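PDB 3EGO: 2-dehydropantoate 2-reductase from Bacillus subtilis, which probably catalyses the NADPH-dependent reduction of 2-dehydropantoate (ketopantoate) to (R)-pantoate, the second step on the route from 3-methyl-2-oxobutanoate to pantoate in pantothenate biosynthesis. Local coordinates for residues Y118-V122 with L177-K181; L139-S145 with D165-E171; P190-L194 with L285-I289; E218-I222 with L277-L282. Where two conformers were deposited one is given. Residue numbers count along the deposited sequence, not the author numbering.

Contact 1: Y118-V122 with L177-K181; sequences YVGIV and LLTGK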
loop_
_atom_site.group_PDB
_atom_site.type_symbol
_atom_site.label_atom_id
_atom_site.label_comp_id
_atom_site.label_asym_id
_atom_site.label_seq_id
_atom_site.Cartn_x
_atom_site.Cartn_y
_atom_site.Cartn_z
ATOM N N TYR A 118 -33.573 6.545 11.591
ATOM C CA TYR A 118 -33.002 5.521 12.425
ATOM C C TYR A 118 -31.724 5.034 11.767
ATOM O O TYR A 118 -31.576 5.063 10.535
ATOM C CB TYR A 118 -33.997 4.362 12.621
ATOM C CG TYR A 118 -35.333 4.884 13.128
ATOM C CD1 TYR A 118 -35.547 5.127 14.494
ATOM C CD2 TYR A 118 -36.345 5.202 12.241
ATOM C CE1 TYR A 118 -36.771 5.657 14.940
ATOM C CE2 TYR A 118 -37.562 5.724 12.674
ATOM C CZ TYR A 118 -37.771 5.947 14.025
ATOM O OH TYR A 118 -38.991 6.476 14.411
ATOM N N VAL A 119 -30.853 4.518 12.602
ATOM C CA VAL A 119 -29.519 4.146 12.207
ATOM C C VAL A 119 -29.220 2.794 12.871
ATOM O O VAL A 119 -29.634 2.570 13.997
ATOM C CB VAL A 119 -28.655 5.348 12.721
ATOM C CG1 VAL A 119 -27.765 5.048 13.918
ATOM C CG2 VAL A 119 -28.149 6.310 11.578
ATOM N N GLY A 120 -28.535 1.879 12.183
ATOM C CA GLY A 120 -28.229 0.573 12.777
ATOM C C GLY A 120 -27.067 -0.162 12.157
ATOM O O GLY A 120 -26.505 0.279 11.166
ATOM N N ILE A 121 -26.688 -1.264 12.770
ATOM C CA ILE A 121 -25.625 -2.073 12.248
ATOM C C ILE A 121 -26.130 -3.482 12.031
ATOM O O ILE A 121 -27.054 -3.957 12.707
ATOM C CB ILE A 121 -24.412 -2.109 13.174
ATOM C CG1 ILE A 121 -24.798 -2.683 14.540
ATOM C CG2 ILE A 121 -23.812 -0.678 13.317
ATOM C CD1 ILE A 121 -23.576 -2.836 15.441
ATOM N N VAL A 122 -25.507 -4.143 11.075
ATOM C CA VAL A 122 -25.907 -5.488 10.718
ATOM C C VAL A 122 -24.780 -6.409 11.156
ATOM O O VAL A 122 -23.673 -6.320 10.617
ATOM C CB VAL A 122 -26.043 -5.618 9.203
ATOM C CG1 VAL A 122 -26.279 -7.086 8.803
ATOM C CG2 VAL A 122 -27.151 -4.692 8.676
ATOM N N LEU A 177 -23.349 2.795 19.496
ATOM C CA LEU A 177 -23.603 1.621 18.639
ATOM C C LEU A 177 -22.660 1.615 17.400
ATOM O O LEU A 177 -21.913 0.648 17.143
ATOM C CB LEU A 177 -25.086 1.624 18.209
ATOM C CG LEU A 177 -25.458 0.382 17.374
ATOM C CD1 LEU A 177 -25.041 -0.927 18.042
ATOM C CD2 LEU A 177 -26.936 0.408 17.080
ATOM N N LEU A 178 -22.719 2.692 16.656
ATOM C CA LEU A 178 -21.982 2.838 15.374
ATOM C C LEU A 178 -20.475 2.927 15.527
ATOM O O LEU A 178 -19.708 2.319 14.760
ATOM C CB LEU A 178 -22.497 4.047 14.574
ATOM C CG LEU A 178 -23.975 4.146 14.144
ATOM C CD1 LEU A 178 -24.190 4.881 12.840
ATOM C CD2 LEU A 178 -24.651 2.830 14.081
ATOM N N THR A 179 -20.030 3.698 16.519
ATOM C CA THR A 179 -18.595 3.891 16.694
ATOM C C THR A 179 -18.035 2.602 17.166
ATOM O O THR A 179 -16.904 2.293 16.900
ATOM C CB THR A 179 -18.239 4.976 17.764
ATOM O OG1 THR A 179 -18.827 4.619 19.034
ATOM C CG2 THR A 179 -18.704 6.323 17.310
ATOM N N GLY A 180 -18.836 1.820 17.869
ATOM C CA GLY A 180 -18.312 0.581 18.423
ATOM C C GLY A 180 -17.961 -0.407 17.335
ATOM O O GLY A 180 -17.101 -1.272 17.499
ATOM N N LYS A 181 -18.654 -0.308 16.214
ATOM C CA LYS A 181 -18.334 -1.163 15.067
ATOM C C LYS A 181 -17.249 -0.476 14.211
ATOM O O LYS A 181 -16.371 -1.131 13.663
ATOM C CB LYS A 181 -19.607 -1.415 14.255
ATOM C CG LYS A 181 -19.405 -2.228 12.945
ATOM C CD LYS A 181 -20.758 -2.623 12.303
ATOM C CE LYS A 181 -20.614 -2.805 10.787
ATOM N NZ LYS A 181 -19.425 -3.653 10.463
#
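Here the two domains of a ketopantoate reductase meet: Y118-V122 belongs to the sheet of the N-terminal Rossmann-type domain, and L177-K181 to the long helix 174-195 that opens the helical C-terminal domain. The short axes pass 8.4 Å apart at 32°. L177 comes first, its CA-CB bond directed at the strand; its CD1 lies 3.5 Å from I121 CD1, while its CD2 lies 4.5 Å from G120 CA. L178 starts out sideways, yet its branched end spans two strand residues: CD1 is 3.7 Å from V119 CG1 and CD2 3.7 Å from I121 CG2. I105 of helix 103-109 packs on both V119 and L178. One turn on from L177 comes K181, the proton donor by similarity. Its amine is hydrogen-bonded to N185, and the side chain lies near that of N100; both asparagines bind substrate by similarity. A lysine suits this border because its methylenes can pack on isoleucine while the amine serves the site: K181 CD rests 3.8 Å from I121 CG2.

Contact 2: L139-S145 with D165-E171; sequences LGAIKWS and DFPIYYE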
loop_
_atom_site.group_PDB
_atom_site.type_symbol
_atom_site.label_atom_id
_atom_site.label_comp_id
_atom_site.label_asym_id
_atom_site.label_seq_id
_atom_site.Cartn_x
_atom_site.Cartn_y
_atom_site.Cartn_z
ATOM N N LEU A 139 -25.210 -16.244 11.558
ATOM C CA LEU A 139 -26.462 -15.988 12.210
ATOM C C LEU A 139 -26.218 -14.923 13.262
ATOM O O LEU A 139 -25.767 -15.223 14.374
ATOM C CB LEU A 139 -27.007 -17.279 12.833
ATOM C CG LEU A 139 -27.081 -18.495 11.885
ATOM C CD1 LEU A 139 -27.617 -19.748 12.622
ATOM C CD2 LEU A 139 -27.980 -18.183 10.689
ATOM N N GLY A 140 -26.506 -13.679 12.911
ATOM C CA GLY A 140 -26.250 -12.541 13.789
ATOM C C GLY A 140 -27.538 -11.871 14.211
ATOM O O GLY A 140 -28.537 -12.530 14.574
ATOM N N ALA A 141 -27.544 -10.550 14.096
ATOM C CA ALA A 141 -28.672 -9.724 14.508
ATOM C C ALA A 141 -28.550 -8.391 13.807
ATOM O O ALA A 141 -27.501 -8.091 13.239
ATOM C CB ALA A 141 -28.607 -9.500 16.032
ATOM N N ILE A 142 -29.614 -7.603 13.847
ATOM C CA ILE A 142 -29.555 -6.198 13.500
ATOM C C ILE A 142 -29.797 -5.429 14.773
ATOM O O ILE A 142 -30.658 -5.801 15.578
ATOM C CB ILE A 142 -30.600 -5.827 12.449
ATOM C CG1 ILE A 142 -30.168 -6.408 11.078
ATOM C CG2 ILE A 142 -30.791 -4.280 12.353
ATOM C CD1 ILE A 142 -31.272 -6.162 9.930
ATOM N N LYS A 143 -29.022 -4.375 14.981
ATOM C CA LYS A 143 -29.248 -3.472 16.123
ATOM C C LYS A 143 -29.481 -2.066 15.611
ATOM O O LYS A 143 -28.813 -1.591 14.686
ATOM C CB LYS A 143 -28.039 -3.517 17.077
ATOM C CG LYS A 143 -27.837 -4.879 17.758
ATOM C CD LYS A 143 -26.507 -4.952 18.471
ATOM C CE LYS A 143 -26.452 -6.121 19.467
ATOM N NZ LYS A 143 -25.071 -6.658 19.575
ATOM N N TRP A 144 -30.453 -1.375 16.181
ATOM C CA TRP A 144 -30.803 -0.061 15.663
ATOM C C TRP A 144 -31.053 0.926 16.816
ATOM O O TRP A 144 -31.274 0.500 17.959
ATOM C CB TRP A 144 -32.037 -0.117 14.759
ATOM C CG TRP A 144 -33.231 -0.577 15.494
ATOM C CD1 TRP A 144 -33.551 -1.871 15.832
ATOM C CD2 TRP A 144 -34.271 0.254 16.019
ATOM N NE1 TRP A 144 -34.731 -1.886 16.548
ATOM C CE2 TRP A 144 -35.205 -0.596 16.660
ATOM C CE3 TRP A 144 -34.503 1.642 16.001
ATOM C CZ2 TRP A 144 -36.363 -0.097 17.330
ATOM C CZ3 TRP A 144 -35.662 2.147 16.649
ATOM C CH2 TRP A 144 -36.575 1.265 17.305
ATOM N N SER A 145 -31.015 2.221 16.488
ATOM C CA SER A 145 -31.226 3.312 17.450
ATOM C C SER A 145 -31.966 4.409 16.736
ATOM O O SER A 145 -31.916 4.466 15.501
ATOM C CB SER A 145 -29.889 3.878 17.892
ATOM O OG SER A 145 -29.074 2.865 18.443
ATOM N N ASP A 165 -34.050 -16.362 13.501
ATOM C CA ASP A 165 -32.677 -16.203 13.009
ATOM C C ASP A 165 -32.403 -14.813 12.487
ATOM O O ASP A 165 -31.279 -14.553 12.045
ATOM C CB ASP A 165 -32.332 -17.216 11.908
ATOM C CG ASP A 165 -32.274 -18.658 12.408
ATOM O OD1 ASP A 165 -31.751 -18.915 13.509
ATOM O OD2 ASP A 165 -32.690 -19.528 11.640
ATOM N N PHE A 166 -33.415 -13.939 12.587
ATOM C CA PHE A 166 -33.358 -12.559 12.178
ATOM C C PHE A 166 -33.731 -11.666 13.367
ATOM O O PHE A 166 -34.624 -10.894 13.262
ATOM C CB PHE A 166 -34.330 -12.275 10.996
ATOM C CG PHE A 166 -33.966 -11.047 10.172
ATOM C CD1 PHE A 166 -32.760 -10.987 9.429
ATOM C CD2 PHE A 166 -34.829 -9.937 10.145
ATOM C CE1 PHE A 166 -32.435 -9.809 8.664
ATOM C CE2 PHE A 166 -34.527 -8.786 9.389
ATOM C CZ PHE A 166 -33.316 -8.719 8.658
ATOM N N PRO A 167 -33.081 -11.842 14.530
ATOM C CA PRO A 167 -33.487 -10.957 15.639
ATOM C C PRO A 167 -33.113 -9.496 15.418
ATOM O O PRO A 167 -32.099 -9.182 14.748
ATOM C CB PRO A 167 -32.709 -11.528 16.843
ATOM C CG PRO A 167 -31.526 -12.146 16.224
ATOM C CD PRO A 167 -32.039 -12.790 14.953
ATOM N N ILE A 168 -33.895 -8.604 16.015
ATOM C CA ILE A 168 -33.658 -7.193 15.877
ATOM C C ILE A 168 -33.750 -6.547 17.261
ATOM O O ILE A 168 -34.734 -6.793 17.993
ATOM C CB ILE A 168 -34.678 -6.567 14.897
ATOM C CG1 ILE A 168 -34.448 -7.164 13.493
ATOM C CG2 ILE A 168 -34.454 -5.082 14.803
ATOM C CD1 ILE A 168 -35.523 -6.729 12.426
ATOM N N TYR A 169 -32.707 -5.782 17.645
ATOM C CA TYR A 169 -32.596 -5.248 19.013
ATOM C C TYR A 169 -32.465 -3.750 18.959
ATOM O O TYR A 169 -31.743 -3.227 18.103
ATOM C CB TYR A 169 -31.355 -5.821 19.700
ATOM C CG TYR A 169 -31.380 -7.299 19.752
ATOM C CD1 TYR A 169 -32.427 -7.973 20.403
ATOM C CD2 TYR A 169 -30.369 -8.050 19.162
ATOM C CE1 TYR A 169 -32.479 -9.360 20.423
ATOM C CE2 TYR A 169 -30.422 -9.426 19.203
ATOM C CZ TYR A 169 -31.482 -10.057 19.832
ATOM O OH TYR A 169 -31.486 -11.433 19.890
ATOM N N TYR A 170 -33.178 -3.058 19.849
ATOM C CA TYR A 170 -33.075 -1.604 19.945
ATOM C C TYR A 170 -31.976 -1.255 20.920
ATOM O O TYR A 170 -31.863 -1.901 21.962
ATOM C CB TYR A 170 -34.400 -1.034 20.458
ATOM C CG TYR A 170 -34.336 0.425 20.820
ATOM C CD1 TYR A 170 -34.197 1.399 19.844
ATOM C CD2 TYR A 170 -34.403 0.835 22.154
ATOM C CE1 TYR A 170 -34.140 2.745 20.184
ATOM C CE2 TYR A 170 -34.345 2.180 22.492
ATOM C CZ TYR A 170 -34.209 3.114 21.506
ATOM O OH TYR A 170 -34.136 4.447 21.845
ATOM N N GLU A 171 -31.161 -0.251 20.594
ATOM C CA GLU A 171 -30.127 0.243 21.531
ATOM C C GLU A 171 -30.383 1.753 21.714
ATOM O O GLU A 171 -30.757 2.433 20.776
ATOM C CB GLU A 171 -28.707 -0.027 21.017
ATOM C CG GLU A 171 -28.391 -1.513 20.747
ATOM C CD GLU A 171 -27.988 -2.293 22.012
ATOM O OE1 GLU A 171 -28.291 -1.806 23.125
ATOM O OE2 GLU A 171 -27.375 -3.387 21.899
HETATM O O HOH W 1 -29.356 -14.968 13.852
#
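This is a parallel beta pairing, in which 168-170 lines up beside strand 142-146 and continues the sheet of the Rossmann-type domain past strand 116-128. Four backbone bonds set the register: I142 N to P167 O (3.1 Å), Y169 N to I142 O (2.9 Å), W144 N to Y169 O (3.0 Å) and E171 N to W144 O (2.7 Å). P167, with no amide proton to give, still serves through its carbonyl. Before the strands pair, water 1 donates to G140 O and D165 O, each 2.7 Å from its oxygen. I142, W144, I168 and Y170 share one face. There the edge of the Y170 ring meets the face of the W144 six-membered ring, and W144 CD1 lies 3.5 Å from I168 CG2. K143 and Y169 occupy the other face, where the K143 amine forms a salt bridge with E123. At the far end S145 OG donates to E171 O over 2.9 Å. The backbone therefore fixes the alignment, and apolar contact adds to it where I168 and Y170 partly cover the buried I142 and W144.

Contact 3: P190-L194 with L285-I289; sequences PLTAL and LYGSI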
loop_
_atom_site.group_PDB
_atom_site.type_symbol
_atom_site.label_atom_id
_atom_site.label_comp_id
_atom_site.label_asym_id
_atom_site.label_seq_id
_atom_site.Cartn_x
_atom_site.Cartn_y
_atom_site.Cartn_z
ATOM N N PRO A 190 -8.212 -1.137 6.496
ATOM C CA PRO A 190 -7.173 -0.445 5.757
ATOM C C PRO A 190 -5.844 -1.157 5.869
ATOM O O PRO A 190 -5.128 -1.237 4.875
ATOM C CB PRO A 190 -7.083 0.926 6.469
ATOM C CG PRO A 190 -8.402 1.106 7.190
ATOM C CD PRO A 190 -8.893 -0.282 7.497
ATOM N N LEU A 191 -5.508 -1.674 7.063
ATOM C CA LEU A 191 -4.214 -2.306 7.257
ATOM C C LEU A 191 -4.059 -3.575 6.472
ATOM O O LEU A 191 -3.001 -3.811 5.877
ATOM C CB LEU A 191 -3.936 -2.635 8.731
ATOM C CG LEU A 191 -3.136 -1.620 9.526
ATOM C CD1 LEU A 191 -3.936 -0.358 9.714
ATOM C CD2 LEU A 191 -2.763 -2.195 10.886
ATOM N N THR A 192 -5.092 -4.419 6.499
ATOM C CA THR A 192 -5.083 -5.658 5.730
ATOM C C THR A 192 -5.061 -5.401 4.225
ATOM O O THR A 192 -4.426 -6.135 3.462
ATOM C CB THR A 192 -6.271 -6.599 6.069
ATOM O OG1 THR A 192 -7.497 -5.921 5.874
ATOM C CG2 THR A 192 -6.192 -7.109 7.504
ATOM N N ALA A 193 -5.755 -4.359 3.802
ATOM C CA ALA A 193 -5.783 -3.997 2.412
ATOM C C ALA A 193 -4.389 -3.628 1.953
ATOM O O ALA A 193 -4.012 -3.966 0.848
ATOM C CB ALA A 193 -6.706 -2.850 2.173
ATOM N N LEU A 194 -3.615 -2.923 2.775
ATOM C CA LEU A 194 -2.271 -2.557 2.289
ATOM C C LEU A 194 -1.263 -3.718 2.341
ATOM O O LEU A 194 -0.437 -3.904 1.412
ATOM C CB LEU A 194 -1.743 -1.306 3.018
ATOM C CG LEU A 194 -2.121 0.029 2.377
ATOM C CD1 LEU A 194 -3.121 0.817 3.172
ATOM C CD2 LEU A 194 -0.852 0.871 2.214
ATOM N N LEU A 285 -2.939 5.844 5.240
ATOM C CA LEU A 285 -3.739 4.707 4.812
ATOM C C LEU A 285 -4.784 5.108 3.780
ATOM O O LEU A 285 -4.943 4.446 2.764
ATOM C CB LEU A 285 -4.411 4.093 6.044
ATOM C CG LEU A 285 -3.474 3.397 7.035
ATOM C CD1 LEU A 285 -4.214 2.996 8.362
ATOM C CD2 LEU A 285 -2.867 2.158 6.398
ATOM N N TYR A 286 -5.511 6.181 4.071
ATOM C CA TYR A 286 -6.514 6.731 3.184
ATOM C C TYR A 286 -5.885 7.100 1.846
ATOM O O TYR A 286 -6.379 6.704 0.795
ATOM C CB TYR A 286 -7.169 7.958 3.836
ATOM C CG TYR A 286 -8.295 8.574 3.028
ATOM C CD1 TYR A 286 -9.536 7.957 2.934
ATOM C CD2 TYR A 286 -8.104 9.761 2.334
ATOM C CE1 TYR A 286 -10.569 8.524 2.168
ATOM C CE2 TYR A 286 -9.116 10.330 1.567
ATOM C CZ TYR A 286 -10.349 9.701 1.493
ATOM O OH TYR A 286 -11.359 10.267 0.739
ATOM N N GLY A 287 -4.805 7.870 1.869
ATOM C CA GLY A 287 -4.177 8.261 0.602
ATOM C C GLY A 287 -3.747 7.034 -0.213
ATOM O O GLY A 287 -3.921 6.999 -1.413
ATOM N N SER A 288 -3.213 6.010 0.443
ATOM C CA SER A 288 -2.710 4.832 -0.262
ATOM C C SER A 288 -3.825 3.981 -0.823
ATOM O O SER A 288 -3.693 3.404 -1.893
ATOM C CB SER A 288 -1.878 3.930 0.662
ATOM O OG SER A 288 -0.794 4.629 1.235
ATOM N N ILE A 289 -4.899 3.822 -0.064
ATOM C CA ILE A 289 -6.051 3.061 -0.601
ATOM C C ILE A 289 -6.723 3.831 -1.746
ATOM O O ILE A 289 -7.075 3.261 -2.797
ATOM C CB ILE A 289 -7.122 2.779 0.481
ATOM C CG1 ILE A 289 -6.551 2.014 1.665
ATOM C CG2 ILE A 289 -8.301 2.052 -0.158
ATOM C CD1 ILE A 289 -5.866 0.770 1.287
#
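Leucine and isoleucine side chains fill the space between helices 174-195 and 280-291 in the helical C-terminal domain, where the short axes cross at 45° and come no closer than 10.2 Å. That spacing suits long branched residues, and their rotamers show how it is bridged. L285 takes the extended m,t conformation, common for leucine in helices, and sends CD1 to 4.0 Å from P190 CB and 3.6 Å from L191 CD1. L191 starts with its CA-CB bond pointing away; chi1 of -95°, between wells, with chi2 near p, brings its tip back to L285. L194 faces the partner helix with chi1 of -88° and an off-well chi2 of 110°, so that CD1 lies 3.5 Å from L285 CD2 and 3.3 Å from I289 CD1, with CD2 3.6 Å from S288 CB. I289 sets off sideways but bends in its m,m rotamer, reaching A193 CB with CD1 at 3.8 Å; the small alanine lets the isoleucine tip come close to the helix. P190 follows N189, a substrate-binding residue by similarity, and lies where the helix is kinked; proline offers no backbone NH for a bond to the preceding turn. S288 turns its OG to F284 O, and L194 also packs on S288 of the second subunit. The join thus rests on shape and exclusion of water, with the serine hydroxyl satisfied by its own helix.

Contact 4: E218-I222 with L277-L282; sequences EACRI and LDAVHL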
loop_
_atom_site.group_PDB
_atom_site.type_symbol
_atom_site.label_atom_id
_atom_site.label_comp_id
_atom_site.label_asym_id
_atom_site.label_seq_id
_atom_site.Cartn_x
_atom_site.Cartn_y
_atom_site.Cartn_z
ATOM N N GLU A 218 -5.234 6.879 17.344
ATOM C CA GLU A 218 -5.792 8.028 16.637
ATOM C C GLU A 218 -7.308 7.959 16.552
ATOM O O GLU A 218 -8.018 8.925 16.838
ATOM C CB GLU A 218 -5.241 8.119 15.199
ATOM C CG GLU A 218 -3.745 8.128 15.110
ATOM C CD GLU A 218 -3.211 8.268 13.682
ATOM O OE1 GLU A 218 -3.946 7.992 12.700
ATOM O OE2 GLU A 218 -2.042 8.658 13.556
ATOM N N ALA A 219 -7.807 6.829 16.069
ATOM C CA ALA A 219 -9.241 6.680 15.844
ATOM C C ALA A 219 -9.983 6.803 17.151
ATOM O O ALA A 219 -10.998 7.483 17.229
ATOM C CB ALA A 219 -9.537 5.305 15.211
ATOM N N CYS A 220 -9.456 6.131 18.169
ATOM C CA CYS A 220 -10.057 6.146 19.506
ATOM C C CYS A 220 -10.243 7.575 20.030
ATOM O O CYS A 220 -11.335 7.945 20.469
ATOM C CB CYS A 220 -9.235 5.267 20.449
ATOM S SG CYS A 220 -9.844 5.146 22.174
ATOM N N ARG A 221 -9.195 8.398 19.943
ATOM C CA ARG A 221 -9.309 9.808 20.325
ATOM C C ARG A 221 -10.282 10.628 19.475
ATOM O O ARG A 221 -11.061 11.432 20.016
ATOM C CB ARG A 221 -7.942 10.490 20.361
ATOM C CG ARG A 221 -8.002 11.973 20.728
ATOM C CD ARG A 221 -8.710 12.219 22.105
ATOM N NE ARG A 221 -8.887 13.654 22.362
ATOM C CZ ARG A 221 -9.905 14.372 21.896
ATOM N NH1 ARG A 221 -10.864 13.785 21.178
ATOM N NH2 ARG A 221 -9.976 15.675 22.147
ATOM N N ILE A 222 -10.254 10.454 18.153
ATOM C CA ILE A 222 -11.141 11.202 17.270
ATOM C C ILE A 222 -12.613 10.909 17.618
ATOM O O ILE A 222 -13.474 11.811 17.620
ATOM C CB ILE A 222 -10.890 10.811 15.766
ATOM C CG1 ILE A 222 -9.536 11.355 15.274
ATOM C CG2 ILE A 222 -11.982 11.313 14.883
ATOM C CD1 ILE A 222 -8.936 10.538 14.080
ATOM N N LEU A 277 -7.255 17.625 15.535
ATOM C CA LEU A 277 -6.524 16.440 15.952
ATOM C C LEU A 277 -5.681 15.923 14.788
ATOM O O LEU A 277 -5.996 16.143 13.619
ATOM C CB LEU A 277 -7.493 15.341 16.401
ATOM C CG LEU A 277 -8.128 15.440 17.798
ATOM C CD1 LEU A 277 -9.362 14.482 17.902
ATOM C CD2 LEU A 277 -7.080 15.114 18.852
ATOM N N ASP A 278 -4.622 15.213 15.128
ATOM C CA ASP A 278 -3.763 14.653 14.125
ATOM C C ASP A 278 -4.230 13.226 13.831
ATOM O O ASP A 278 -4.794 12.522 14.690
ATOM C CB ASP A 278 -2.314 14.698 14.589
ATOM C CG ASP A 278 -1.743 16.137 14.574
ATOM O OD1 ASP A 278 -2.151 16.964 13.710
ATOM O OD2 ASP A 278 -0.891 16.435 15.436
ATOM N N ALA A 279 -4.008 12.810 12.601
ATOM C CA ALA A 279 -4.473 11.510 12.153
ATOM C C ALA A 279 -3.518 11.114 11.048
ATOM O O ALA A 279 -3.970 10.772 9.960
ATOM C CB ALA A 279 -5.844 11.648 11.582
ATOM N N VAL A 280 -2.216 11.179 11.344
ATOM C CA VAL A 280 -1.192 10.938 10.327
ATOM C C VAL A 280 -1.234 9.516 9.764
ATOM O O VAL A 280 -1.056 9.331 8.557
ATOM C CB VAL A 280 0.236 11.251 10.818
ATOM C CG1 VAL A 280 0.669 10.277 11.871
ATOM C CG2 VAL A 280 1.205 11.200 9.652
ATOM N N HIS A 281 -1.451 8.518 10.619
ATOM C CA HIS A 281 -1.503 7.141 10.126
ATOM C C HIS A 281 -2.766 6.915 9.327
ATOM O O HIS A 281 -2.718 6.363 8.236
ATOM C CB HIS A 281 -1.413 6.156 11.269
ATOM C CG HIS A 281 -0.143 6.273 12.041
ATOM N ND1 HIS A 281 0.026 7.179 13.062
ATOM C CD2 HIS A 281 1.037 5.630 11.901
ATOM C CE1 HIS A 281 1.254 7.064 13.544
ATOM N NE2 HIS A 281 1.891 6.141 12.847
ATOM N N LEU A 282 -3.909 7.323 9.868
ATOM C CA LEU A 282 -5.145 7.283 9.079
ATOM C C LEU A 282 -5.027 8.016 7.735
ATOM O O LEU A 282 -5.590 7.599 6.726
ATOM C CB LEU A 282 -6.311 7.858 9.909
ATOM C CG LEU A 282 -6.791 6.974 11.067
ATOM C CD1 LEU A 282 -7.615 7.814 12.027
ATOM C CD2 LEU A 282 -7.633 5.834 10.541
HETATM O O HOH W 2 -6.124 11.622 16.866
HETATM O O HOH W 3 -1.201 11.464 14.313
#
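The N-terminus of helix 280-291 is met by a glutamate side chain from helix 206-223, which accepts hydrogen bonds from its first-turn amides, in the helical C-terminal domain close to the subunit interface. A279 is the N-cap residue, and alanine has no polar side chain with which to bond those amides. E218 supplies the acceptors: OE1 takes L282 N at 2.9 Å, and OE2 takes H281 N at 3.0 Å. OE2 also accepts from H281 ND1 at 2.6 Å, a His-carboxylate hydrogen bond lying near the plane of the imidazole. Water 3 donates to E218 OE2 and accepts from V280 N, while water 2 joins E218 O to D278 O by donating to both. Beside this polar group is an apolar one, for I222 CD1 lies 3.7 Å from L282 CD1 and 4.1 Å from A279 CB. L277 CD1 packs 3.8 Å from I222 CA and sits over one face of the R221 guanidinium, whose NH1 bonds Q275. The other imidazole nitrogen of H281, NE2, is hydrogen-bonded to NE2 of H281 in the second subunit. One carboxylate thus places negative charge at the positive end of the helix dipole and orients a histidine that bonds across the dimer.

How the contacts relate
Contacts 1 and 2 share the sheet: V119 O and S145 N are 2.9 Å apart, as are I121 N and K143 O, both probable hydrogen bonds, and the two centres lie about 10 Å apart. Helix 174-195 then links contact 1 to contact 3, whose centres are about 23 Å apart. K181 of contact 1, the proton donor by similarity, and N185 and N189 farther along this helix, which bind substrate by similarity, give it part of the probable active site, which N100, N199 and S248 help complete. Contacts 3 and 4, with centres about 15 Å apart, are joined through helix 280-291, and both reach the second subunit. Contact 2 is remote from them, about 30 Å from each between centres.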